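Local structure of LamCAT (Aquimarina, 6JH5) at residues A[122-133]-A[144-154]; A[90-98]-A[209-219]. The protein is a marine bacterial laminarinase of glycoside hydrolase family 16 that probably hydrolyses the beta-1,3-glucan laminarin. All coordinates share one frame; numbering follows the deposited sequence.

Contact 1 (A[122-133]-A[144-154]); sequences HVNTEAQTHGTI and NYSGSIPVSSV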
# COMPACT_ATOMS: atom_id res chain seq x y z
N HIS A 122 -3.55 -6.93 2.82
CA HIS A 122 -3.88 -8.15 3.57
C HIS A 122 -4.74 -7.76 4.77
O HIS A 122 -4.51 -6.71 5.30
CB HIS A 122 -2.62 -8.88 4.03
CG HIS A 122 -2.89 -10.13 4.78
ND1 HIS A 122 -2.90 -10.18 6.15
CD2 HIS A 122 -3.24 -11.35 4.37
CE1 HIS A 122 -3.20 -11.39 6.53
NE2 HIS A 122 -3.40 -12.12 5.48
N VAL A 123 -5.69 -8.61 5.13
CA VAL A 123 -6.50 -8.30 6.34
C VAL A 123 -6.56 -9.52 7.25
O VAL A 123 -6.54 -10.62 6.77
CB VAL A 123 -7.94 -7.84 6.04
CG1 VAL A 123 -8.02 -6.45 5.45
CG2 VAL A 123 -8.67 -8.84 5.19
N ASN A 124 -6.60 -9.22 8.53
CA ASN A 124 -6.86 -10.26 9.54
C ASN A 124 -5.87 -11.42 9.40
O ASN A 124 -4.71 -11.18 9.35
CB ASN A 124 -8.33 -10.64 9.47
CG ASN A 124 -9.25 -9.49 9.82
OD1 ASN A 124 -8.92 -8.68 10.65
ND2 ASN A 124 -10.38 -9.42 9.16
N THR A 125 -6.37 -12.65 9.37
CA THR A 125 -5.50 -13.84 9.26
C THR A 125 -5.73 -14.55 7.93
O THR A 125 -5.49 -15.71 7.84
CB THR A 125 -5.71 -14.78 10.46
OG1 THR A 125 -7.06 -15.21 10.51
CG2 THR A 125 -5.36 -14.12 11.77
N GLU A 126 -6.17 -13.81 6.93
CA GLU A 126 -6.52 -14.47 5.66
C GLU A 126 -5.29 -15.14 5.05
O GLU A 126 -4.24 -14.59 5.12
CB GLU A 126 -7.09 -13.48 4.65
CG GLU A 126 -8.41 -12.92 5.06
CD GLU A 126 -9.09 -12.13 3.96
OE1 GLU A 126 -8.45 -11.88 2.93
OE2 GLU A 126 -10.24 -11.78 4.16
N ALA A 127 -5.51 -16.26 4.38
CA ALA A 127 -4.40 -16.99 3.74
C ALA A 127 -4.32 -16.55 2.27
O ALA A 127 -4.20 -17.37 1.42
CB ALA A 127 -4.60 -18.48 3.86
N GLN A 128 -4.49 -15.26 2.04
CA GLN A 128 -4.41 -14.71 0.67
C GLN A 128 -4.15 -13.21 0.77
O GLN A 128 -4.31 -12.65 1.82
CB GLN A 128 -5.74 -14.87 -0.05
CG GLN A 128 -6.84 -14.10 0.65
CD GLN A 128 -8.22 -14.34 0.09
OE1 GLN A 128 -8.37 -14.90 -0.96
NE2 GLN A 128 -9.22 -13.87 0.80
N THR A 129 -3.75 -12.64 -0.36
CA THR A 129 -3.53 -11.18 -0.45
C THR A 129 -4.31 -10.65 -1.65
O THR A 129 -4.65 -11.43 -2.48
CB THR A 129 -2.05 -10.79 -0.49
OG1 THR A 129 -1.48 -11.31 -1.68
CG2 THR A 129 -1.27 -11.26 0.71
N HIS A 130 -4.53 -9.35 -1.68
CA HIS A 130 -5.40 -8.74 -2.70
C HIS A 130 -4.69 -7.63 -3.47
O HIS A 130 -3.83 -7.00 -2.92
CB HIS A 130 -6.62 -8.13 -2.00
CG HIS A 130 -7.39 -9.09 -1.16
ND1 HIS A 130 -8.49 -9.73 -1.61
CD2 HIS A 130 -7.20 -9.51 0.10
CE1 HIS A 130 -8.94 -10.52 -0.67
NE2 HIS A 130 -8.18 -10.40 0.38
N GLY A 131 -5.08 -7.49 -4.73
CA GLY A 131 -4.59 -6.45 -5.64
C GLY A 131 -5.79 -5.76 -6.23
O GLY A 131 -6.67 -6.43 -6.64
N THR A 132 -5.84 -4.44 -6.13
CA THR A 132 -7.08 -3.73 -6.53
C THR A 132 -6.80 -2.36 -7.16
O THR A 132 -5.80 -1.78 -6.86
CB THR A 132 -7.88 -3.44 -5.25
OG1 THR A 132 -7.99 -4.65 -4.50
CG2 THR A 132 -9.28 -2.90 -5.46
N ILE A 133 -7.70 -1.93 -8.03
CA ILE A 133 -7.69 -0.51 -8.48
C ILE A 133 -9.02 0.13 -8.05
O ILE A 133 -10.03 -0.53 -8.07
CB ILE A 133 -7.47 -0.30 -9.99
CG1 ILE A 133 -8.23 -1.28 -10.87
CG2 ILE A 133 -5.98 -0.21 -10.32
CD1 ILE A 133 -8.21 -0.93 -12.33
N ASN A 144 -14.36 -0.08 -8.49
CA ASN A 144 -13.17 -0.84 -8.06
C ASN A 144 -13.12 -2.20 -8.77
O ASN A 144 -14.13 -2.66 -9.24
CB ASN A 144 -12.98 -0.85 -6.55
CG ASN A 144 -14.05 -1.63 -5.87
OD1 ASN A 144 -14.33 -2.75 -6.23
ND2 ASN A 144 -14.63 -1.05 -4.85
N TYR A 145 -11.92 -2.72 -8.89
CA TYR A 145 -11.73 -4.01 -9.58
C TYR A 145 -10.60 -4.73 -8.85
O TYR A 145 -9.52 -4.24 -8.87
CB TYR A 145 -11.46 -3.76 -11.06
CG TYR A 145 -11.44 -4.99 -11.91
CD1 TYR A 145 -12.53 -5.83 -11.98
CD2 TYR A 145 -10.34 -5.29 -12.68
CE1 TYR A 145 -12.51 -6.94 -12.80
CE2 TYR A 145 -10.31 -6.39 -13.50
CZ TYR A 145 -11.40 -7.23 -13.56
OH TYR A 145 -11.38 -8.32 -14.37
N SER A 146 -10.91 -5.89 -8.31
CA SER A 146 -9.98 -6.54 -7.38
C SER A 146 -9.77 -8.01 -7.70
O SER A 146 -10.64 -8.62 -8.22
CB SER A 146 -10.54 -6.45 -6.00
OG SER A 146 -9.56 -6.75 -5.08
N GLY A 147 -8.61 -8.50 -7.28
CA GLY A 147 -8.21 -9.90 -7.44
C GLY A 147 -7.42 -10.38 -6.23
O GLY A 147 -6.97 -9.59 -5.48
N SER A 148 -7.29 -11.68 -6.10
CA SER A 148 -6.58 -12.23 -4.93
C SER A 148 -5.79 -13.48 -5.32
O SER A 148 -6.02 -14.03 -6.34
CB SER A 148 -7.54 -12.53 -3.83
OG SER A 148 -8.41 -13.57 -4.23
N ILE A 149 -4.85 -13.82 -4.46
CA ILE A 149 -4.01 -15.02 -4.66
C ILE A 149 -3.74 -15.66 -3.30
O ILE A 149 -3.50 -14.97 -2.39
CB ILE A 149 -2.71 -14.66 -5.39
CG1 ILE A 149 -1.91 -15.92 -5.73
CG2 ILE A 149 -1.89 -13.67 -4.59
CD1 ILE A 149 -0.69 -15.65 -6.54
N PRO A 150 -3.82 -16.99 -3.19
CA PRO A 150 -3.49 -17.62 -1.93
C PRO A 150 -2.02 -17.43 -1.59
O PRO A 150 -1.20 -17.54 -2.44
CB PRO A 150 -3.72 -19.11 -2.20
CG PRO A 150 -4.73 -19.10 -3.32
CD PRO A 150 -4.30 -17.94 -4.20
N VAL A 151 -1.79 -17.04 -0.35
CA VAL A 151 -0.43 -16.91 0.20
C VAL A 151 -0.51 -17.60 1.55
O VAL A 151 -1.16 -17.08 2.42
CB VAL A 151 -0.01 -15.44 0.32
CG1 VAL A 151 1.39 -15.33 0.86
CG2 VAL A 151 -0.11 -14.75 -1.03
N SER A 152 0.08 -18.78 1.63
CA SER A 152 0.02 -19.45 3.01
C SER A 152 0.77 -18.90 4.25
O SER A 152 0.30 -19.10 5.36
CB SER A 152 0.19 -20.92 2.84
OG SER A 152 1.43 -21.19 2.28
N SER A 153 1.86 -18.21 3.97
CA SER A 153 2.74 -17.58 4.96
C SER A 153 3.00 -16.12 4.60
O SER A 153 4.07 -15.80 4.16
CB SER A 153 3.98 -18.39 5.01
OG SER A 153 4.84 -17.88 5.97
N VAL A 154 2.07 -15.24 4.93
CA VAL A 154 2.29 -13.79 4.68
C VAL A 154 3.35 -13.26 5.65
O VAL A 154 3.88 -12.21 5.39
CB VAL A 154 1.02 -12.92 4.72
CG1 VAL A 154 -0.00 -13.40 3.71
CG2 VAL A 154 0.44 -12.82 6.12
O HOH W 1 -7.26 -16.12 -3.28
O HOH W 2 -9.94 -9.31 -3.90

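Contact 2 (A[90-98]-A[209-219]); sequences PSFMGSWPA and WPGFNIDNNAF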
# COMPACT_ATOMS: atom_id res chain seq x y z
N PRO A 90 2.64 -9.15 9.57
CA PRO A 90 1.99 -9.91 10.61
C PRO A 90 0.63 -10.42 10.12
O PRO A 90 0.10 -9.95 9.19
CB PRO A 90 1.74 -8.94 11.77
CG PRO A 90 2.23 -7.62 11.30
CD PRO A 90 2.60 -7.72 9.83
N SER A 91 0.11 -11.41 10.83
CA SER A 91 -1.20 -11.99 10.51
C SER A 91 -1.96 -12.10 11.83
O SER A 91 -1.63 -12.93 12.63
CB SER A 91 -0.99 -13.32 9.84
OG SER A 91 -2.21 -13.98 9.59
N PHE A 92 -2.91 -11.21 12.04
CA PHE A 92 -3.70 -11.23 13.29
C PHE A 92 -5.02 -10.50 13.05
O PHE A 92 -5.10 -9.68 12.19
CB PHE A 92 -2.94 -10.62 14.46
CG PHE A 92 -2.59 -9.16 14.34
CD1 PHE A 92 -1.39 -8.77 13.78
CD2 PHE A 92 -3.46 -8.20 14.80
CE1 PHE A 92 -1.08 -7.43 13.70
CE2 PHE A 92 -3.14 -6.86 14.72
CZ PHE A 92 -1.94 -6.49 14.18
N MET A 93 -6.01 -10.79 13.89
CA MET A 93 -7.32 -10.15 13.70
C MET A 93 -7.21 -8.63 13.91
O MET A 93 -6.73 -8.19 14.91
CB MET A 93 -8.35 -10.76 14.66
CG MET A 93 -8.64 -12.22 14.37
SD MET A 93 -9.24 -12.57 12.69
CE MET A 93 -10.63 -11.44 12.66
N GLY A 94 -7.71 -7.89 12.92
CA GLY A 94 -7.71 -6.42 12.90
C GLY A 94 -6.56 -5.82 12.11
O GLY A 94 -6.62 -4.66 11.83
N SER A 95 -5.60 -6.63 11.73
CA SER A 95 -4.43 -6.10 11.00
C SER A 95 -4.79 -5.71 9.56
O SER A 95 -5.56 -6.37 8.95
CB SER A 95 -3.30 -7.09 11.01
OG SER A 95 -3.64 -8.23 10.27
N TRP A 96 -4.17 -4.64 9.08
CA TRP A 96 -4.44 -4.19 7.69
C TRP A 96 -3.18 -3.58 7.05
O TRP A 96 -3.13 -2.39 6.88
CB TRP A 96 -5.63 -3.25 7.68
CG TRP A 96 -6.22 -2.96 6.34
CD1 TRP A 96 -5.87 -3.45 5.12
CD2 TRP A 96 -7.30 -2.06 6.12
NE1 TRP A 96 -6.67 -2.92 4.15
CE2 TRP A 96 -7.56 -2.06 4.74
CE3 TRP A 96 -8.06 -1.24 6.96
CZ2 TRP A 96 -8.56 -1.29 4.18
CZ3 TRP A 96 -9.06 -0.49 6.39
CH2 TRP A 96 -9.29 -0.51 5.03
N PRO A 97 -2.17 -4.40 6.73
CA PRO A 97 -0.98 -3.93 6.03
C PRO A 97 -1.26 -3.65 4.54
O PRO A 97 -2.08 -4.28 3.97
CB PRO A 97 0.06 -5.04 6.22
CG PRO A 97 -0.68 -6.23 6.78
CD PRO A 97 -2.10 -5.81 7.09
N ALA A 98 -0.52 -2.70 3.99
CA ALA A 98 -0.70 -2.34 2.57
C ALA A 98 0.56 -1.73 1.95
O ALA A 98 1.31 -1.05 2.61
CB ALA A 98 -1.86 -1.40 2.43
N TRP A 209 -13.04 -2.71 6.22
CA TRP A 209 -12.78 -4.03 5.62
C TRP A 209 -12.32 -5.09 6.63
O TRP A 209 -12.97 -6.11 6.72
CB TRP A 209 -11.84 -3.86 4.44
CG TRP A 209 -11.47 -5.14 3.76
CD1 TRP A 209 -12.01 -6.37 3.90
CD2 TRP A 209 -10.39 -5.29 2.84
NE1 TRP A 209 -11.36 -7.28 3.13
CE2 TRP A 209 -10.35 -6.64 2.45
CE3 TRP A 209 -9.47 -4.40 2.29
CZ2 TRP A 209 -9.43 -7.11 1.53
CZ3 TRP A 209 -8.55 -4.87 1.39
CH2 TRP A 209 -8.53 -6.21 1.02
N PRO A 210 -11.27 -4.89 7.44
CA PRO A 210 -10.87 -5.89 8.43
C PRO A 210 -11.88 -6.10 9.56
O PRO A 210 -11.94 -7.13 10.08
CB PRO A 210 -9.54 -5.40 9.01
CG PRO A 210 -9.50 -3.93 8.69
CD PRO A 210 -10.34 -3.74 7.45
N GLY A 211 -12.61 -5.05 9.90
CA GLY A 211 -13.50 -5.15 11.05
C GLY A 211 -12.88 -4.60 12.32
O GLY A 211 -11.79 -4.06 12.26
N PHE A 212 -13.60 -4.73 13.42
CA PHE A 212 -13.21 -4.10 14.70
C PHE A 212 -12.90 -5.12 15.79
O PHE A 212 -12.81 -4.72 16.91
CB PHE A 212 -14.26 -3.05 15.04
CG PHE A 212 -14.44 -2.07 13.91
CD1 PHE A 212 -13.61 -0.98 13.80
CD2 PHE A 212 -15.42 -2.23 12.96
CE1 PHE A 212 -13.74 -0.09 12.75
CE2 PHE A 212 -15.54 -1.34 11.91
CZ PHE A 212 -14.71 -0.26 11.81
N ASN A 213 -12.72 -6.37 15.40
CA ASN A 213 -12.29 -7.41 16.36
C ASN A 213 -10.76 -7.37 16.32
O ASN A 213 -10.21 -7.82 15.37
CB ASN A 213 -12.82 -8.77 15.95
CG ASN A 213 -12.14 -9.92 16.66
OD1 ASN A 213 -11.63 -9.77 17.76
ND2 ASN A 213 -12.21 -11.10 16.08
N ILE A 214 -10.15 -6.81 17.35
CA ILE A 214 -8.67 -6.69 17.34
C ILE A 214 -8.05 -7.69 18.32
O ILE A 214 -8.50 -7.73 19.44
CB ILE A 214 -8.24 -5.25 17.70
CG1 ILE A 214 -9.06 -4.17 16.98
CG2 ILE A 214 -6.76 -5.09 17.46
CD1 ILE A 214 -9.08 -4.27 15.48
N ASP A 215 -7.07 -8.44 17.82
CA ASP A 215 -6.32 -9.37 18.69
C ASP A 215 -5.31 -8.49 19.41
O ASP A 215 -4.26 -8.26 18.92
CB ASP A 215 -5.64 -10.45 17.86
CG ASP A 215 -4.82 -11.42 18.68
OD1 ASP A 215 -4.74 -11.24 19.88
OD2 ASP A 215 -4.31 -12.33 18.09
N ASN A 216 -5.62 -8.11 20.64
CA ASN A 216 -4.74 -7.22 21.44
C ASN A 216 -3.50 -7.95 21.93
O ASN A 216 -2.61 -7.32 22.41
CB ASN A 216 -5.51 -6.51 22.55
CG ASN A 216 -6.43 -5.47 21.98
OD1 ASN A 216 -6.05 -4.72 21.12
ND2 ASN A 216 -7.67 -5.50 22.42
N ASN A 217 -3.47 -9.25 21.72
CA ASN A 217 -2.29 -10.04 22.14
C ASN A 217 -1.31 -10.16 20.97
O ASN A 217 -0.35 -10.87 21.10
CB ASN A 217 -2.68 -11.41 22.68
CG ASN A 217 -3.26 -11.32 24.07
OD1 ASN A 217 -4.33 -11.84 24.34
ND2 ASN A 217 -2.59 -10.64 24.95
N ALA A 218 -1.59 -9.47 19.87
CA ALA A 218 -0.68 -9.49 18.71
C ALA A 218 0.23 -8.25 18.70
O ALA A 218 0.94 -8.08 17.75
CB ALA A 218 -1.51 -9.57 17.46
N PHE A 219 0.19 -7.45 19.75
CA PHE A 219 0.99 -6.20 19.83
C PHE A 219 2.18 -6.39 20.75
O PHE A 219 2.01 -6.98 21.78
CB PHE A 219 0.11 -5.02 20.25
CG PHE A 219 -0.96 -4.72 19.23
CD1 PHE A 219 -2.20 -5.33 19.29
CD2 PHE A 219 -0.72 -3.84 18.21
CE1 PHE A 219 -3.16 -5.06 18.34
CE2 PHE A 219 -1.69 -3.57 17.26
CZ PHE A 219 -2.91 -4.18 17.33
O HOH W 3 -5.39 -13.01 15.68

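Contact 1 (A[122-133]-A[144-154])
From Gln128 facing Pro150 to Ile133 facing Tyr145, strands 128-133 and 144-150 run antiparallel, with the axes of these segments at 159°, as the two arms of a beta hairpin in the jelly-roll sandwich of family 16. Thr129 with Ile149, Gly131 with Gly147 and Ile133 with Tyr145 form the hydrogen-bonded pairs, each joined in both directions. Gln128 and Pro150 form a non-hydrogen-bonded pair, so proline costs no bond to this neighbour; the next residue donates, Val151 N to Ala127 O.

On one face, the branched side chains of Thr129, Ile133 and Ile149 pack against strand 168-173, Ile133 and Ile149 also against strand 176-182, and Ile133 CG1 lies alongside Tyr145 CB. On the polar other face, Thr132 OG1 and Ser146 OG share a hydrogen bond of 2.7 Å. Ser146 turns its hydroxyl away from its own N (chi1 -165°), which sets it beside Thr132 and lets it meet a water that also bonds His130 ND1 at 2.7 Å.

The other ring nitrogen, His130 NE2, donates to the syn lone pair of Glu126 OE1 over 3.0 Å, almost straight (178°), so both ring nitrogens have in-plane partners that limit the ring's rotation. Gln128 NE2 meets the same Glu126 oxygen from above the carboxylate plane, leaving OE1 gripped by two donors. A second water donates to Gln128 OE1 and bonds Ser148 OG, bridging the strands.

Ahead of the strand, His122 NE2 donates to a lone pair of Glu126 O at 2.6 Å; this oxygen lies in the ring plane, which settles the ring's turn and presents a face to Val154. Val154 CG1 touches Thr129 CG2, and its CG2 makes a CH-pi contact over the His122 face, 4.0 Å from the ring centroid.

Contact 2 (A[90-98]-A[209-219])
Met93 and Gly94, the middle of a type II turn from Phe92 to Ser95, meet Asn213, Ile214 and Asp215 where strand 95-103 of the family 16 jelly roll begins. Asp215 N donates to Met93 O at 2.9 Å, and a water links Met93 N to Asp215 OD2. Glycine suits the turn: a side chain at Gly94 would run into Ile214 CD1, which sits 3.6 Å from Gly94 CA. Met93 is bent about both CB-CG and CG-SD, which brings CE across the Asn213 amide, near ND2.

Phe92 holds its ring between its backbone N and carbonyl carbon (chi1 64°), where both faces are covered. Ala218 CB presses on one, 3.3 Å from Phe92 CG, a closeness its small methyl allows; Ser95 CB lies over the centre of the other. The edge of Phe92 points at the face of Phe219, a T-shaped pair with centroids 5.3 Å apart and planes at 71°.

At the other end, Trp96 swings its indole away from its own N (chi1 -166°) toward Pro210 and Trp209. Pro210, held rigid by its ring, sets its CD-CG edge on the indole face in a CH-pi contact, CD lying 3.4 Å from Trp96 CE3. Trp96 NE1 hydrogen-bonds to Glu121 OE2, in the EIDIME run characteristic of the family. With an alanine at Trp96, Pro210 would probably lose the surface it rests on and Glu121 the indole N-H. The Trp209 side chain crosses that of Trp96 at about a right angle, its CE3 3.7 Å from Trp96 NE1.

In the fold
Along the chain the order is 90-98, 122-133, 144-154, 209-219, so the local hairpin of contact 1 falls between the two distant segments that contact 2 brings together. Their centres are about 14 Å apart, and both reach the same sheet: strand 95-103 pairs with strand 116-118, which in turn pairs with strand 128-136. The turn before the hairpin joins them directly. Asn124 probably hydrogen-bonds through OD1 to Gly94 N and through ND2 to Pro210 O, touching both segments of contact 2, and the rings of His130 and Trp209 meet edge-to-face. Together the contacts tie loops from remote parts of the sequence around Glu121, consistent with a shared margin of the family's substrate cleft.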